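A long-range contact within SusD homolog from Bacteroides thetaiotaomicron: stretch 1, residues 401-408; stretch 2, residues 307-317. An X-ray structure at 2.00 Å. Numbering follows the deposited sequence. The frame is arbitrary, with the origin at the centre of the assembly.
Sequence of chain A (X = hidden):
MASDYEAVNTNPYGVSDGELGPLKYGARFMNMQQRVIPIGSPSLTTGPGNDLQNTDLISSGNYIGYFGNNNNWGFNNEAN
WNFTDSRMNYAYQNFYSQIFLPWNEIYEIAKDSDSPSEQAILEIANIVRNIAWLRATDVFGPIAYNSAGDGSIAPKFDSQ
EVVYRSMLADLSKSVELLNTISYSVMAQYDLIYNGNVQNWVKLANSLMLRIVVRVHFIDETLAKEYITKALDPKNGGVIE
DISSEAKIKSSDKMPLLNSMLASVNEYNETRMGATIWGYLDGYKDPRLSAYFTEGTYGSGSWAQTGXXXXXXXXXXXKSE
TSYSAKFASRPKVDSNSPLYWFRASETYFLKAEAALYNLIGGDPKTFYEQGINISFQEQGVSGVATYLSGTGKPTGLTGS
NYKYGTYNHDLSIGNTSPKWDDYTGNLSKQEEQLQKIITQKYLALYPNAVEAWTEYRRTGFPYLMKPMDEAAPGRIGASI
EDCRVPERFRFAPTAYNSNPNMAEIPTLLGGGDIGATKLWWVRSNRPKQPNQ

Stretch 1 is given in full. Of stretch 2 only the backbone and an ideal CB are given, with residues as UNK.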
# COMPACT_ATOMS: atom_id res chain seq x y z
N ASN A 401 7.12 10.28 26.74
CA ASN A 401 6.81 8.93 26.29
C ASN A 401 7.75 8.35 25.23
O ASN A 401 7.99 7.14 25.21
CB ASN A 401 5.37 8.86 25.76
CG ASN A 401 4.86 7.44 25.62
OD1 ASN A 401 4.17 7.10 24.66
ND2 ASN A 401 5.19 6.60 26.60
N TYR A 402 8.27 9.19 24.35
CA TYR A 402 9.18 8.70 23.32
C TYR A 402 10.55 8.48 23.94
O TYR A 402 11.16 9.41 24.46
CB TYR A 402 9.28 9.68 22.15
CG TYR A 402 9.98 9.07 20.97
CD1 TYR A 402 9.46 7.95 20.33
CD2 TYR A 402 11.19 9.60 20.50
CE1 TYR A 402 10.11 7.36 19.26
CE2 TYR A 402 11.85 9.01 19.42
CZ TYR A 402 11.31 7.89 18.81
OH TYR A 402 11.96 7.29 17.76
N LYS A 403 11.04 7.25 23.88
CA LYS A 403 12.32 6.94 24.51
C LYS A 403 13.55 6.83 23.62
O LYS A 403 14.64 6.55 24.13
CB LYS A 403 12.16 5.66 25.33
CG LYS A 403 11.16 4.67 24.75
CD LYS A 403 11.05 3.41 25.59
CE LYS A 403 10.49 3.67 26.98
NZ LYS A 403 9.04 3.97 26.98
N TYR A 404 13.41 7.07 22.33
CA TYR A 404 14.56 6.94 21.43
C TYR A 404 15.06 8.25 20.85
O TYR A 404 15.56 8.29 19.72
CB TYR A 404 14.22 5.95 20.32
CG TYR A 404 13.64 4.67 20.86
CD1 TYR A 404 12.37 4.24 20.48
CD2 TYR A 404 14.34 3.90 21.79
CE1 TYR A 404 11.80 3.09 21.02
CE2 TYR A 404 13.78 2.75 22.34
CZ TYR A 404 12.51 2.35 21.95
OH TYR A 404 11.95 1.23 22.51
N GLY A 405 14.94 9.32 21.62
CA GLY A 405 15.40 10.62 21.16
C GLY A 405 14.41 11.71 21.49
O GLY A 405 13.46 11.48 22.24
N THR A 406 14.62 12.89 20.93
CA THR A 406 13.75 14.03 21.18
C THR A 406 12.69 14.15 20.09
O THR A 406 12.98 14.57 18.97
CB THR A 406 14.55 15.33 21.24
OG1 THR A 406 15.48 15.26 22.33
CG2 THR A 406 13.63 16.52 21.44
N TYR A 407 11.46 13.77 20.43
CA TYR A 407 10.37 13.83 19.47
C TYR A 407 9.02 13.93 20.15
O TYR A 407 8.78 13.30 21.19
CB TYR A 407 10.36 12.59 18.57
CG TYR A 407 9.23 12.57 17.56
CD1 TYR A 407 9.34 13.27 16.36
CD2 TYR A 407 8.04 11.89 17.82
CE1 TYR A 407 8.29 13.29 15.44
CE2 TYR A 407 6.99 11.90 16.91
CZ TYR A 407 7.12 12.60 15.72
OH TYR A 407 6.09 12.61 14.80
N ASN A 408 8.12 14.71 19.57
CA ASN A 408 6.79 14.85 20.12
C ASN A 408 5.85 15.38 19.05
O ASN A 408 6.22 16.21 18.22
CB ASN A 408 6.79 15.78 21.33
CG ASN A 408 6.97 17.23 20.94
OD1 ASN A 408 6.07 17.85 20.38
ND2 ASN A 408 8.14 17.78 21.23
N UNK A 307 4.26 -1.27 24.63
CA UNK A 307 4.26 -0.96 23.20
C UNK A 307 5.01 0.34 22.97
O UNK A 307 4.47 1.42 23.20
CB UNK A 307 2.83 -0.86 22.66
N UNK A 308 6.25 0.23 22.52
CA UNK A 308 7.12 1.38 22.27
C UNK A 308 7.36 1.59 20.77
O UNK A 308 8.01 0.78 20.11
CB UNK A 308 8.46 1.19 22.99
N UNK A 309 6.84 2.70 20.22
CA UNK A 309 7.01 2.98 18.79
C UNK A 309 8.29 3.74 18.46
O UNK A 309 8.97 4.28 19.34
CB UNK A 309 5.81 3.78 18.28
N UNK A 310 8.62 3.77 17.17
CA UNK A 310 9.78 4.49 16.66
C UNK A 310 9.17 5.56 15.76
O UNK A 310 8.30 5.26 14.94
CB UNK A 310 10.77 3.59 15.92
N UNK A 311 9.62 6.79 15.93
CA UNK A 311 9.07 7.90 15.16
C UNK A 311 9.30 7.78 13.66
O UNK A 311 10.24 7.12 13.21
CB UNK A 311 9.67 9.21 15.66
N UNK A 312 8.44 8.42 12.85
CA UNK A 312 8.58 8.36 11.40
C UNK A 312 9.79 9.16 10.94
O UNK A 312 10.14 10.18 11.55
CB UNK A 312 7.31 8.88 10.72
N UNK A 313 10.43 8.69 9.88
CA UNK A 313 11.60 9.35 9.32
C UNK A 313 12.59 9.67 10.45
O UNK A 313 12.95 10.82 10.68
CB UNK A 313 11.20 10.62 8.57
N UNK A 314 13.01 8.61 11.13
CA UNK A 314 13.94 8.68 12.25
C UNK A 314 15.21 9.43 11.86
O UNK A 314 15.77 9.19 10.79
CB UNK A 314 14.29 7.27 12.74
N UNK A 315 15.67 10.33 12.72
CA UNK A 315 16.88 11.09 12.44
C UNK A 315 18.07 10.53 13.19
O UNK A 315 19.20 10.96 12.99
CB UNK A 315 16.68 12.56 12.80
N UNK A 316 17.83 9.54 14.05
CA UNK A 316 18.89 8.92 14.84
C UNK A 316 19.55 7.72 14.18
O UNK A 316 18.93 7.00 13.39
CB UNK A 316 18.32 8.49 16.20
N UNK A 317 20.82 7.50 14.51
CA UNK A 317 21.58 6.38 13.97
C UNK A 317 21.05 5.07 14.56
O UNK A 317 20.37 5.07 15.58
CB UNK A 317 23.07 6.54 14.27

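Position 307 has no atom of stretch 1 within 5.5 Å of its ideal CB, so stretch 1 sets no preference; it is Tyr307, whose side chain stays out of reach. Its backbone still takes part: one water donates to Tyr307 O (2.9 Å) and to Asn401 OD1 (3.1 Å).

At 308 the CA-to-CB bond points toward stretch 1, and the ideal CB lies 3.5 Å from Tyr404 OH and 4.3 Å from Lys403 CD. An aliphatic chain could pack on the lysine methylenes, an acid could answer its charge, and an aromatic ring could do something of both. The residue is Phe308. Lys403 NZ sits 3.9 Å from the centroid of the Phe308 ring, 30° off the normal, a cation-pi contact, while Lys403 CD makes a CH-pi contact over the same ring at 4.1 Å from its centroid.

Position 309 points away, with phi -87°, which many residues, proline included, could adopt. It is Pro309. Its carbonyl does the work: Pro309 O meets the ring edges of two tyrosines, 3.3 Å from Tyr402 CE1 and 3.5 Å from Tyr404 CE1, and accepts from a water that is also weakly bonded to Lys403 N.

The bond at 310 runs sideways, its ideal CB 4.3 Å from Tyr402 OH and 4.9 Å from Tyr404 CD1. A modest apolar group, branched or not, would suit. Val310, chi1 t, brings CG2 to 4.2 Å from Tyr404 CD1 and CG1 to 3.9 Å from Tyr402 OH.

Position 311 points toward two tyrosines, its ideal CB 3.7 Å from Tyr402 OH and 3.8 Å from Tyr407 CD2. So little distance favours a small residue, alanine or perhaps serine. Ala311 places CB 3.8 Å from the centroid of the Tyr407 ring, 12° off the normal, a CH-pi contact. Ala311 N donates to Tyr402 OH (3.0 Å, 173°), so a free backbone NH is needed and proline would lose this bond.

At 312 the bond is sideways and phi is -71°, compatible with proline among others. Pro312 packs its CD 4.2 Å from Tyr407 CZ.

Positions 313, 314 and 315 have ideal CBs remote from stretch 1, leaving the choice open; they are Thr313, with both phi and psi positive, Asn314 and Ser315.

Position 316 points toward Gly405, its ideal CB 4.5 Å from Tyr404 O. A long, flexible chain could cover the glycine. Lys316 does so, with CG 4.0 Å from Tyr404 O and CE 4.1 Å from Gly405 CA.

Position 317, out of reach, is Ser317.

Stretch 2, residues 307-317: YFPVAPTNSKS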
# COMPACT_ATOMS: atom_id res chain seq x y z
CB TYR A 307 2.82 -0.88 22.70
CG TYR A 307 2.13 -2.23 22.74
CD1 TYR A 307 2.42 -3.20 21.79
CD2 TYR A 307 1.25 -2.55 23.77
CE1 TYR A 307 1.85 -4.46 21.85
CE2 TYR A 307 0.67 -3.82 23.85
CZ TYR A 307 0.98 -4.77 22.88
OH TYR A 307 0.43 -6.02 22.95
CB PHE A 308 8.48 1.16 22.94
CG PHE A 308 8.39 0.76 24.39
CD1 PHE A 308 9.25 -0.20 24.91
CD2 PHE A 308 7.45 1.34 25.24
CE1 PHE A 308 9.18 -0.58 26.25
CE2 PHE A 308 7.38 0.97 26.59
CZ PHE A 308 8.24 0.01 27.09
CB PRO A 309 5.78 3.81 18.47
CG PRO A 309 5.63 4.64 19.72
CD PRO A 309 5.86 3.62 20.83
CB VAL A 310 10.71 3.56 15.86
CG1 VAL A 310 11.85 4.35 15.24
CG2 VAL A 310 11.27 2.48 16.78
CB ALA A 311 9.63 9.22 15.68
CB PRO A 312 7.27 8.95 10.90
CG PRO A 312 6.95 9.96 11.95
CD PRO A 312 7.26 9.22 13.23
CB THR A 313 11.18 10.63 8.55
OG1 THR A 313 10.14 10.30 7.63
CG2 THR A 313 12.35 11.21 7.77
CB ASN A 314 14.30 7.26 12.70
CG ASN A 314 15.13 7.23 13.97
OD1 ASN A 314 15.50 6.16 14.45
ND2 ASN A 314 15.42 8.40 14.53
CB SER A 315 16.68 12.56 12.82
OG SER A 315 16.53 12.71 14.22
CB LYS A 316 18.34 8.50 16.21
CG LYS A 316 18.58 9.49 17.34
CD LYS A 316 17.96 10.85 17.06
CE LYS A 316 18.13 11.78 18.27
NZ LYS A 316 19.56 12.00 18.65
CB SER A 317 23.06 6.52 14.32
OG SER A 317 23.62 7.66 13.70
O HOH W 1 4.71 4.03 24.32
O HOH W 2 9.00 5.17 22.22
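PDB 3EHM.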